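Local coordinates for protein nitrite oxidoreductase subunit A (PDB 7B04) that belongs to the molybdopterin oxidoreductase family, resembles the NarG subunit and holds an iron/sulfur cluster, a molybdenum atom and two copies of the pterin guanylate ligand MD1, at residues L135-W140 against D167-A172; F161-N166 against S1025-V1030; R220-R225 against T646-F651. All coordinates share one frame; numbering follows the deposited sequence.

In the fold
Following the chain from its N terminus, strand 135-137 comes first and starts interaction 1, which closes when strand 169-171 pairs with it after an intervening excursion of 26 residues. Within that excursion lies 161-166, whose partner 1025-1030 comes some 860 residues later, so interactions 1 and 2 cross; they also touch, their centres about 13 Å apart. Interaction 3 opens at 220-225 and closes at 646-651, after interaction 1 is complete and nested inside the long loop of interaction 2. Interactions 1 and 3 belong to one mixed sheet, the first at its edge and the third among its parallel strands, whereas interaction 2 ties the region beside that edge to a helix late in the chain.

Interaction 1: residues L135-W140 against D167-A172; sequences LIRKGW and DELLRA
Asp167, in the loop that leads into strand 169-171, reaches across to the turn where strand 135-137 passes into helix 138-145. Its CG stands anti to the backbone N (chi1 -161°), and its OD2 takes two partners. Gly139 N, in the first turn of the helix, donates to the syn lone pair of Asp167 OD2 at 2.7 Å. Arg137 NH1 lies 2.7 Å from the same Asp167 OD2 in a salt bridge whose hydrogen bond is weak; the carboxylate oxygen comes in at the guanidinium edge, with the two planes 63° apart. Arg137 is itself the N-cap residue, and its NE and NH1 also bond to Asp692 and to the carbonyl of Tyr159. At Glu168 the backbone does the work: Glu168 O accepts Lys138 N at 2.8 Å. Leu169 lays its CD2 against Arg137 CB at 3.9 Å, and its CD1 approaches Leu135 CD1. Leu170 forms the antiparallel hydrogen-bonded pair with Ile136, Leu170 N reaching Ile136 O at 2.8 Å and Ile136 N reaching Leu170 O at 3.0 Å, while its CD1 packs on Lys138 CB. Arg171 faces Leu135 as a non-hydrogen-bonded pair and sends its guanidinium to Glu730. Ala172 finishes the segment with CB 4.0 Å from Ile136 CG2, on the face packed by helix 174-191, where Ala177 touches Ala172 and Tyr180 touches Ile136. The result is an antiparallel pair at the edge of a mixed sheet, its strands joined by a long helical connection, and continued through strand 135-137 to strand 693-696. Because one carboxylate oxygen meets both a helix-start N-H and a guanidinium, Asp167 is probably held as an anion, its charge offset by Arg137 and by the amino end of the helix.

Interaction 2: residues F161-N166 against S1025-V1030; sequences FDNRGN and SSDKTV
Asp1027, the first residue of helix 1027-1033, directs its side chain at Gly165, so the contact is a helix N-terminal turn set against an irregular loop. Ser1026 is the N-cap, and Ser1026 N donates to Thr1029 OG1 at 2.8 Å, a side-chain bond that ties the cap to the first turn. The backbone N of Asp1027 is taken by the hydroxyl of Tyr690, and the side chain is covered in addition by Phe995 and Val998 of helix 994-999. Asp1027 CG lies anti to the carbonyl carbon (chi1 -71°), and Asp1027 OD2 comes within 3.4 Å of Gly165 CA. Gly165 has no side chain there, which lets the carboxylate come up to the main chain itself. Asn166 crosses Asp1027 at about a right angle, yet its amide plane is only 6° from that of the carboxylate. Asn166 ND2 sits 3.7 Å from Asp1027 CB, whereas Asn166 OD1 and Asp1027 OD2, 3.4 Å apart, are both acceptors and not hydrogen-bonded to each other. The loop is held on its far side by Arg164, which turns away from the helix to a salt bridge with Asp692 and to the carbonyls of Asn671 and Ile674. The contact thus joins the region between helix 153-158 and strand 169-171 to a helix late in the chain. Lys1028 completes it: extended beyond CG, it runs past the carbonyl of Gly165, with CG and CE each 3.3 Å from Gly165 O, and its NZ goes on to the carbonyl oxygen of Asp167.

Interaction 3: residues R220-R225 against T646-F651; sequences RTFKGR and TKVLWF
Lys223 NZ hydrogen-bonds Thr646 OG1 at 2.7 Å, its chain folding over the threonine by bends at chi2 (67°) and chi4; the same ammonium also meets Glu612 in a salt bridge and the carbonyl of Ser644. Next comes Thr221 O, which accepts two amides: Lys647 N at 3.0 Å and Val648 N at 3.2 Å, the latter donor standing above the carbonyl plane. Backbone bonds then alternate along the strands, Lys223 N to Val648 O, Trp650 N to Lys223 O and Arg225 N to Trp650 O. Strands 222-226 and 648-652 run parallel, the axes of 222-225 and 648-651 7° apart, in the mixed sheet of an alpha/beta fold, each starting a beta-alpha-beta crossover, to strand 265-266 through helix 238-254 and to strand 676-681 through helix 663-670. On the face toward helix 238-254, Phe222 CD1 packs on Val648 CG1 at 3.4 Å, and its CZ reaches Trp650 CB and the edge of the indole. On the other face Leu649 CD1 leans on Lys223 CB at 3.9 Å, and Arg225 CB meets Phe651 CB at 4.0 Å, while the arginine side chain continues to Asn269 and to within about 5 Å of a bound MD1.

Interaction 1: residues L135-W140 against D167-A172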
loop_
_atom_site.group_PDB
_atom_site.type_symbol
_atom_site.label_atom_id
_atom_site.label_comp_id
_atom_site.label_asym_id
_atom_site.label_seq_id
_atom_site.Cartn_x
_atom_site.Cartn_y
_atom_site.Cartn_z
ATOM N N LEU B 135 -17.740 5.065 -23.804
ATOM C CA LEU B 135 -16.769 5.198 -24.878
ATOM C C LEU B 135 -16.934 4.071 -25.887
ATOM O O LEU B 135 -17.181 2.919 -25.516
ATOM C CB LEU B 135 -15.337 5.187 -24.335
ATOM C CG LEU B 135 -14.913 6.359 -23.454
ATOM C CD1 LEU B 135 -13.536 6.104 -22.859
ATOM C CD2 LEU B 135 -14.923 7.641 -24.259
ATOM N N ILE B 136 -16.797 4.416 -27.165
ATOM C CA ILE B 136 -16.747 3.448 -28.251
ATOM C C ILE B 136 -15.579 3.824 -29.152
ATOM O O ILE B 136 -15.339 5.009 -29.411
ATOM C CB ILE B 136 -18.074 3.397 -29.042
ATOM C CG1 ILE B 136 -18.007 2.336 -30.143
ATOM C CG2 ILE B 136 -18.422 4.763 -29.619
ATOM C CD1 ILE B 136 -19.335 2.079 -30.824
ATOM N N ARG B 137 -14.842 2.820 -29.614
ATOM C CA ARG B 137 -13.672 3.072 -30.444
ATOM C C ARG B 137 -14.101 3.418 -31.863
ATOM O O ARG B 137 -15.038 2.825 -32.407
ATOM C CB ARG B 137 -12.741 1.863 -30.447
ATOM C CG ARG B 137 -11.393 2.133 -31.094
ATOM C CD ARG B 137 -10.489 0.926 -30.975
ATOM N NE ARG B 137 -11.101 -0.246 -31.587
ATOM C CZ ARG B 137 -11.087 -0.504 -32.890
ATOM N NH1 ARG B 137 -10.482 0.322 -33.734
ATOM N NH2 ARG B 137 -11.678 -1.594 -33.347
ATOM N N LYS B 138 -13.405 4.388 -32.459
ATOM C CA LYS B 138 -13.795 4.887 -33.774
ATOM C C LYS B 138 -13.740 3.787 -34.829
ATOM O O LYS B 138 -14.666 3.640 -35.635
ATOM C CB LYS B 138 -12.901 6.061 -34.178
ATOM C CG LYS B 138 -13.297 6.707 -35.497
ATOM C CD LYS B 138 -12.343 7.826 -35.885
ATOM C CE LYS B 138 -12.833 8.556 -37.126
ATOM N NZ LYS B 138 -12.849 7.669 -38.324
ATOM N N GLY B 139 -12.669 2.995 -34.833
ATOM C CA GLY B 139 -12.553 1.952 -35.839
ATOM C C GLY B 139 -13.464 0.761 -35.633
ATOM O O GLY B 139 -13.494 -0.122 -36.496
ATOM N N TRP B 140 -14.235 0.730 -34.550
ATOM C CA TRP B 140 -15.246 -0.303 -34.376
ATOM C C TRP B 140 -16.631 0.213 -34.722
ATOM O O TRP B 140 -17.420 -0.501 -35.348
ATOM C CB TRP B 140 -15.246 -0.837 -32.941
ATOM C CG TRP B 140 -15.996 -2.130 -32.799
ATOM C CD1 TRP B 140 -15.472 -3.390 -32.831
ATOM C CD2 TRP B 140 -17.411 -2.289 -32.626
ATOM N NE1 TRP B 140 -16.470 -4.322 -32.677
ATOM C CE2 TRP B 140 -17.670 -3.672 -32.551
ATOM C CE3 TRP B 140 -18.483 -1.396 -32.522
ATOM C CZ2 TRP B 140 -18.955 -4.183 -32.376
ATOM C CZ3 TRP B 140 -19.757 -1.905 -32.354
ATOM C CH2 TRP B 140 -19.982 -3.285 -32.280
ATOM N N ASP B 167 -5.865 4.320 -32.335
ATOM C CA ASP B 167 -7.192 4.760 -32.727
ATOM C C ASP B 167 -7.729 5.704 -31.654
ATOM O O ASP B 167 -7.036 6.044 -30.694
ATOM C CB ASP B 167 -8.105 3.552 -32.941
ATOM C CG ASP B 167 -9.328 3.878 -33.775
ATOM O OD1 ASP B 167 -9.494 5.053 -34.162
ATOM O OD2 ASP B 167 -10.119 2.954 -34.048
ATOM N N GLU B 168 -8.977 6.135 -31.803
ATOM C CA GLU B 168 -9.558 7.123 -30.907
ATOM C C GLU B 168 -10.795 6.558 -30.224
ATOM O O GLU B 168 -11.611 5.879 -30.854
ATOM C CB GLU B 168 -9.920 8.405 -31.662
ATOM C CG GLU B 168 -10.373 9.541 -30.764
ATOM C CD GLU B 168 -10.665 10.812 -31.533
ATOM O OE1 GLU B 168 -10.545 10.793 -32.777
ATOM O OE2 GLU B 168 -11.014 11.828 -30.896
ATOM N N LEU B 169 -10.925 6.845 -28.931
ATOM C CA LEU B 169 -12.107 6.476 -28.164
ATOM C C LEU B 169 -13.061 7.664 -28.144
ATOM O O LEU B 169 -12.734 8.722 -27.596
ATOM C CB LEU B 169 -11.724 6.059 -26.746
ATOM C CG LEU B 169 -10.914 4.765 -26.650
ATOM C CD1 LEU B 169 -10.400 4.556 -25.238
ATOM C CD2 LEU B 169 -11.746 3.574 -27.105
ATOM N N LEU B 170 -14.234 7.487 -28.740
ATOM C CA LEU B 170 -15.217 8.546 -28.904
ATOM C C LEU B 170 -16.307 8.445 -27.844
ATOM O O LEU B 170 -16.572 7.377 -27.287
ATOM C CB LEU B 170 -15.838 8.483 -30.303
ATOM C CG LEU B 170 -14.841 8.585 -31.457
ATOM C CD1 LEU B 170 -15.537 8.364 -32.792
ATOM C CD2 LEU B 170 -14.129 9.932 -31.432
ATOM N N ARG B 171 -16.943 9.581 -27.570
ATOM C CA ARG B 171 -18.041 9.596 -26.617
ATOM C C ARG B 171 -19.284 8.966 -27.229
ATOM O O ARG B 171 -19.579 9.153 -28.412
ATOM C CB ARG B 171 -18.355 11.031 -26.184
ATOM C CG ARG B 171 -19.507 11.137 -25.192
ATOM C CD ARG B 171 -19.975 12.569 -24.984
ATOM N NE ARG B 171 -21.064 12.634 -24.012
ATOM C CZ ARG B 171 -20.914 13.011 -22.747
ATOM N NH1 ARG B 171 -19.719 13.369 -22.301
ATOM N NH2 ARG B 171 -21.957 13.037 -21.929
ATOM N N ALA B 172 -20.014 8.212 -26.415
ATOM C CA ALA B 172 -21.280 7.634 -26.824
ATOM C C ALA B 172 -22.316 7.881 -25.742
ATOM O O ALA B 172 -22.000 7.909 -24.548
ATOM C CB ALA B 172 -21.150 6.128 -27.094
#

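Interaction 2: residues F161-N166 against S1025-V1030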
loop_
_atom_site.group_PDB
_atom_site.type_symbol
_atom_site.label_atom_id
_atom_site.label_comp_id
_atom_site.label_asym_id
_atom_site.label_seq_id
_atom_site.Cartn_x
_atom_site.Cartn_y
_atom_site.Cartn_z
ATOM N N PHE B 161 -8.046 -3.128 -35.989
ATOM C CA PHE B 161 -8.082 -4.167 -34.967
ATOM C C PHE B 161 -6.678 -4.617 -34.589
ATOM O O PHE B 161 -6.443 -5.005 -33.439
ATOM C CB PHE B 161 -8.901 -5.373 -35.435
ATOM C CG PHE B 161 -10.388 -5.133 -35.480
ATOM C CD1 PHE B 161 -10.911 -3.852 -35.444
ATOM C CD2 PHE B 161 -11.265 -6.200 -35.540
ATOM C CE1 PHE B 161 -12.278 -3.644 -35.487
ATOM C CE2 PHE B 161 -12.630 -5.992 -35.573
ATOM C CZ PHE B 161 -13.136 -4.715 -35.548
ATOM N N ASP B 162 -5.740 -4.563 -35.535
ATOM C CA ASP B 162 -4.351 -4.887 -35.236
ATOM C C ASP B 162 -3.664 -3.761 -34.475
ATOM O O ASP B 162 -2.793 -4.023 -33.638
ATOM C CB ASP B 162 -3.586 -5.193 -36.524
ATOM C CG ASP B 162 -3.583 -4.027 -37.496
ATOM O OD1 ASP B 162 -4.384 -3.086 -37.311
ATOM O OD2 ASP B 162 -2.768 -4.049 -38.441
ATOM N N ASN B 163 -4.035 -2.514 -34.754
ATOM C CA ASN B 163 -3.500 -1.341 -34.069
ATOM C C ASN B 163 -4.668 -0.619 -33.401
ATOM O O ASN B 163 -5.238 0.318 -33.966
ATOM C CB ASN B 163 -2.753 -0.433 -35.050
ATOM C CG ASN B 163 -1.955 0.651 -34.352
ATOM O OD1 ASN B 163 -1.953 0.747 -33.124
ATOM N ND2 ASN B 163 -1.270 1.477 -35.135
ATOM N N ARG B 164 -5.019 -1.059 -32.194
ATOM C CA ARG B 164 -6.074 -0.427 -31.413
ATOM C C ARG B 164 -5.558 0.668 -30.491
ATOM O O ARG B 164 -6.369 1.360 -29.865
ATOM C CB ARG B 164 -6.815 -1.466 -30.564
ATOM C CG ARG B 164 -7.837 -2.314 -31.299
ATOM C CD ARG B 164 -8.683 -3.085 -30.293
ATOM N NE ARG B 164 -9.749 -3.863 -30.917
ATOM C CZ ARG B 164 -9.669 -5.166 -31.173
ATOM N NH1 ARG B 164 -8.570 -5.839 -30.860
ATOM N NH2 ARG B 164 -10.689 -5.798 -31.741
ATOM N N GLY B 165 -4.243 0.848 -30.395
ATOM C CA GLY B 165 -3.688 1.808 -29.464
ATOM C C GLY B 165 -3.405 3.156 -30.091
ATOM O O GLY B 165 -3.048 4.110 -29.392
ATOM N N ASN B 166 -3.558 3.245 -31.411
ATOM C CA ASN B 166 -3.435 4.504 -32.131
ATOM C C ASN B 166 -4.763 4.959 -32.720
ATOM O O ASN B 166 -4.789 5.896 -33.525
ATOM C CB ASN B 166 -2.375 4.387 -33.227
ATOM C CG ASN B 166 -0.980 4.201 -32.665
ATOM O OD1 ASN B 166 -0.358 3.156 -32.853
ATOM N ND2 ASN B 166 -0.485 5.213 -31.963
ATOM N N SER B 1025 2.681 0.509 -20.295
ATOM C CA SER B 1025 2.983 1.409 -21.396
ATOM C C SER B 1025 2.144 1.044 -22.612
ATOM O O SER B 1025 2.133 -0.110 -23.051
ATOM C CB SER B 1025 4.471 1.346 -21.740
ATOM O OG SER B 1025 5.270 1.722 -20.632
ATOM N N SER B 1026 1.439 2.028 -23.151
ATOM C CA SER B 1026 0.646 1.869 -24.358
ATOM C C SER B 1026 1.304 2.644 -25.491
ATOM O O SER B 1026 2.343 3.286 -25.315
ATOM C CB SER B 1026 -0.792 2.337 -24.125
ATOM O OG SER B 1026 -0.850 3.741 -23.950
ATOM N N ASP B 1027 0.694 2.566 -26.674
ATOM C CA ASP B 1027 1.203 3.321 -27.814
ATOM C C ASP B 1027 1.222 4.814 -27.514
ATOM O O ASP B 1027 2.270 5.463 -27.607
ATOM C CB ASP B 1027 0.355 3.034 -29.054
ATOM C CG ASP B 1027 0.566 1.634 -29.596
ATOM O OD1 ASP B 1027 1.688 1.104 -29.460
ATOM O OD2 ASP B 1027 -0.392 1.065 -30.160
ATOM N N LYS B 1028 0.078 5.365 -27.101
ATOM C CA LYS B 1028 -0.046 6.810 -26.930
ATOM C C LYS B 1028 0.803 7.335 -25.780
ATOM O O LYS B 1028 1.306 8.462 -25.855
ATOM C CB LYS B 1028 -1.511 7.183 -26.724
ATOM C CG LYS B 1028 -2.359 6.950 -27.955
ATOM C CD LYS B 1028 -3.818 7.233 -27.686
ATOM C CE LYS B 1028 -4.648 6.922 -28.911
ATOM N NZ LYS B 1028 -6.105 7.093 -28.664
ATOM N N THR B 1029 0.967 6.554 -24.710
ATOM C CA THR B 1029 1.819 7.008 -23.615
ATOM C C THR B 1029 3.268 7.115 -24.073
ATOM O O THR B 1029 3.983 8.042 -23.677
ATOM C CB THR B 1029 1.699 6.071 -22.412
ATOM O OG1 THR B 1029 2.065 4.740 -22.794
ATOM C CG2 THR B 1029 0.275 6.071 -21.877
ATOM N N VAL B 1030 3.717 6.169 -24.900
ATOM C CA VAL B 1030 5.060 6.249 -25.465
ATOM C C VAL B 1030 5.172 7.433 -26.422
ATOM O O VAL B 1030 6.178 8.153 -26.415
ATOM C CB VAL B 1030 5.434 4.921 -26.147
ATOM C CG1 VAL B 1030 6.756 5.054 -26.884
ATOM C CG2 VAL B 1030 5.511 3.802 -25.118
#

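Interaction 3: residues R220-R225 against T646-F651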
loop_
_atom_site.group_PDB
_atom_site.type_symbol
_atom_site.label_atom_id
_atom_site.label_comp_id
_atom_site.label_asym_id
_atom_site.label_seq_id
_atom_site.Cartn_x
_atom_site.Cartn_y
_atom_site.Cartn_z
ATOM N N ARG B 220 -21.011 -19.403 -27.816
ATOM C CA ARG B 220 -19.897 -19.905 -27.015
ATOM C C ARG B 220 -18.585 -19.211 -27.350
ATOM O O ARG B 220 -17.577 -19.454 -26.674
ATOM C CB ARG B 220 -19.771 -21.420 -27.154
ATOM C CG ARG B 220 -20.768 -22.126 -26.237
ATOM C CD ARG B 220 -20.255 -23.417 -25.628
ATOM N NE ARG B 220 -21.277 -24.019 -24.773
ATOM C CZ ARG B 220 -21.477 -25.326 -24.629
ATOM N NH1 ARG B 220 -22.439 -25.758 -23.825
ATOM N NH2 ARG B 220 -20.727 -26.205 -25.284
ATOM N N THR B 221 -18.578 -18.380 -28.388
ATOM C CA THR B 221 -17.471 -17.482 -28.670
ATOM C C THR B 221 -17.560 -16.193 -27.866
ATOM O O THR B 221 -16.609 -15.405 -27.880
ATOM C CB THR B 221 -17.415 -17.152 -30.166
ATOM O OG1 THR B 221 -18.698 -16.698 -30.609
ATOM C CG2 THR B 221 -17.032 -18.388 -30.969
ATOM N N PHE B 222 -18.678 -15.955 -27.179
ATOM C CA PHE B 222 -18.805 -14.821 -26.275
ATOM C C PHE B 222 -18.234 -15.206 -24.920
ATOM O O PHE B 222 -18.627 -16.222 -24.335
ATOM C CB PHE B 222 -20.260 -14.381 -26.108
ATOM C CG PHE B 222 -20.435 -13.164 -25.225
ATOM C CD1 PHE B 222 -20.533 -11.900 -25.780
ATOM C CD2 PHE B 222 -20.499 -13.284 -23.842
ATOM C CE1 PHE B 222 -20.697 -10.782 -24.981
ATOM C CE2 PHE B 222 -20.663 -12.168 -23.039
ATOM C CZ PHE B 222 -20.762 -10.918 -23.610
ATOM N N LYS B 223 -17.321 -14.389 -24.419
ATOM C CA LYS B 223 -16.688 -14.639 -23.135
ATOM C C LYS B 223 -17.070 -13.506 -22.195
ATOM O O LYS B 223 -16.646 -12.359 -22.382
ATOM C CB LYS B 223 -15.177 -14.756 -23.302
ATOM C CG LYS B 223 -14.712 -16.150 -23.711
ATOM C CD LYS B 223 -15.134 -16.583 -25.093
ATOM C CE LYS B 223 -14.774 -18.043 -25.311
ATOM N NZ LYS B 223 -13.308 -18.300 -25.150
ATOM N N GLY B 224 -17.867 -13.831 -21.188
ATOM C CA GLY B 224 -18.312 -12.847 -20.227
ATOM C C GLY B 224 -17.732 -13.105 -18.856
ATOM O O GLY B 224 -17.997 -14.134 -18.228
ATOM N N ARG B 225 -16.911 -12.180 -18.386
ATOM C CA ARG B 225 -16.231 -12.322 -17.111
ATOM C C ARG B 225 -16.783 -11.323 -16.111
ATOM O O ARG B 225 -16.707 -10.114 -16.343
ATOM C CB ARG B 225 -14.731 -12.098 -17.275
ATOM C CG ARG B 225 -14.008 -11.960 -15.947
ATOM C CD ARG B 225 -12.584 -12.495 -16.023
ATOM N NE ARG B 225 -11.972 -12.485 -14.702
ATOM C CZ ARG B 225 -10.714 -12.147 -14.449
ATOM N NH1 ARG B 225 -9.905 -11.781 -15.427
ATOM N NH2 ARG B 225 -10.271 -12.171 -13.202
ATOM N N THR B 646 -12.421 -17.184 -28.588
ATOM C CA THR B 646 -12.925 -15.914 -28.078
ATOM C C THR B 646 -13.065 -14.946 -29.242
ATOM O O THR B 646 -12.078 -14.624 -29.912
ATOM C CB THR B 646 -12.004 -15.317 -27.012
ATOM O OG1 THR B 646 -11.755 -16.284 -25.984
ATOM C CG2 THR B 646 -12.628 -14.070 -26.400
ATOM N N LYS B 647 -14.288 -14.495 -29.481
ATOM C CA LYS B 647 -14.592 -13.526 -30.521
ATOM C C LYS B 647 -15.255 -12.274 -29.980
ATOM O O LYS B 647 -15.108 -11.204 -30.575
ATOM C CB LYS B 647 -15.489 -14.158 -31.597
ATOM C CG LYS B 647 -14.775 -15.214 -32.421
ATOM C CD LYS B 647 -13.668 -14.585 -33.246
ATOM C CE LYS B 647 -13.000 -15.603 -34.147
ATOM N NZ LYS B 647 -11.922 -14.983 -34.967
ATOM N N VAL B 648 -15.988 -12.383 -28.875
ATOM C CA VAL B 648 -16.535 -11.240 -28.156
ATOM C C VAL B 648 -16.158 -11.396 -26.690
ATOM O O VAL B 648 -16.129 -12.514 -26.166
ATOM C CB VAL B 648 -18.066 -11.125 -28.314
ATOM C CG1 VAL B 648 -18.566 -9.826 -27.702
ATOM C CG2 VAL B 648 -18.466 -11.206 -29.770
ATOM N N LEU B 649 -15.859 -10.276 -26.034
ATOM C CA LEU B 649 -15.360 -10.298 -24.668
ATOM C C LEU B 649 -15.878 -9.069 -23.943
ATOM O O LEU B 649 -15.850 -7.962 -24.488
ATOM C CB LEU B 649 -13.829 -10.330 -24.639
ATOM C CG LEU B 649 -13.153 -10.200 -23.275
ATOM C CD1 LEU B 649 -13.627 -11.303 -22.345
ATOM C CD2 LEU B 649 -11.639 -10.232 -23.424
ATOM N N TRP B 650 -16.362 -9.271 -22.718
ATOM C CA TRP B 650 -16.805 -8.157 -21.890
ATOM C C TRP B 650 -16.565 -8.485 -20.423
ATOM O O TRP B 650 -16.935 -9.573 -19.966
ATOM C CB TRP B 650 -18.284 -7.873 -22.165
ATOM C CG TRP B 650 -18.890 -6.768 -21.382
ATOM C CD1 TRP B 650 -18.268 -5.651 -20.909
ATOM C CD2 TRP B 650 -20.265 -6.648 -21.015
ATOM N NE1 TRP B 650 -19.171 -4.851 -20.253
ATOM C CE2 TRP B 650 -20.405 -5.444 -20.304
ATOM C CE3 TRP B 650 -21.390 -7.453 -21.210
ATOM C CZ2 TRP B 650 -21.626 -5.021 -19.789
ATOM C CZ3 TRP B 650 -22.601 -7.034 -20.697
ATOM C CH2 TRP B 650 -22.710 -5.828 -19.995
ATOM N N PHE B 651 -15.946 -7.548 -19.694
ATOM C CA PHE B 651 -15.516 -7.808 -18.325
ATOM C C PHE B 651 -15.647 -6.573 -17.438
ATOM O O PHE B 651 -15.316 -5.463 -17.864
ATOM C CB PHE B 651 -14.067 -8.317 -18.310
ATOM C CG PHE B 651 -13.110 -7.467 -19.106
ATOM C CD1 PHE B 651 -12.979 -7.644 -20.472
ATOM C CD2 PHE B 651 -12.323 -6.513 -18.480
ATOM C CE1 PHE B 651 -12.104 -6.866 -21.209
ATOM C CE2 PHE B 651 -11.442 -5.736 -19.210
ATOM C CZ PHE B 651 -11.333 -5.913 -20.577
#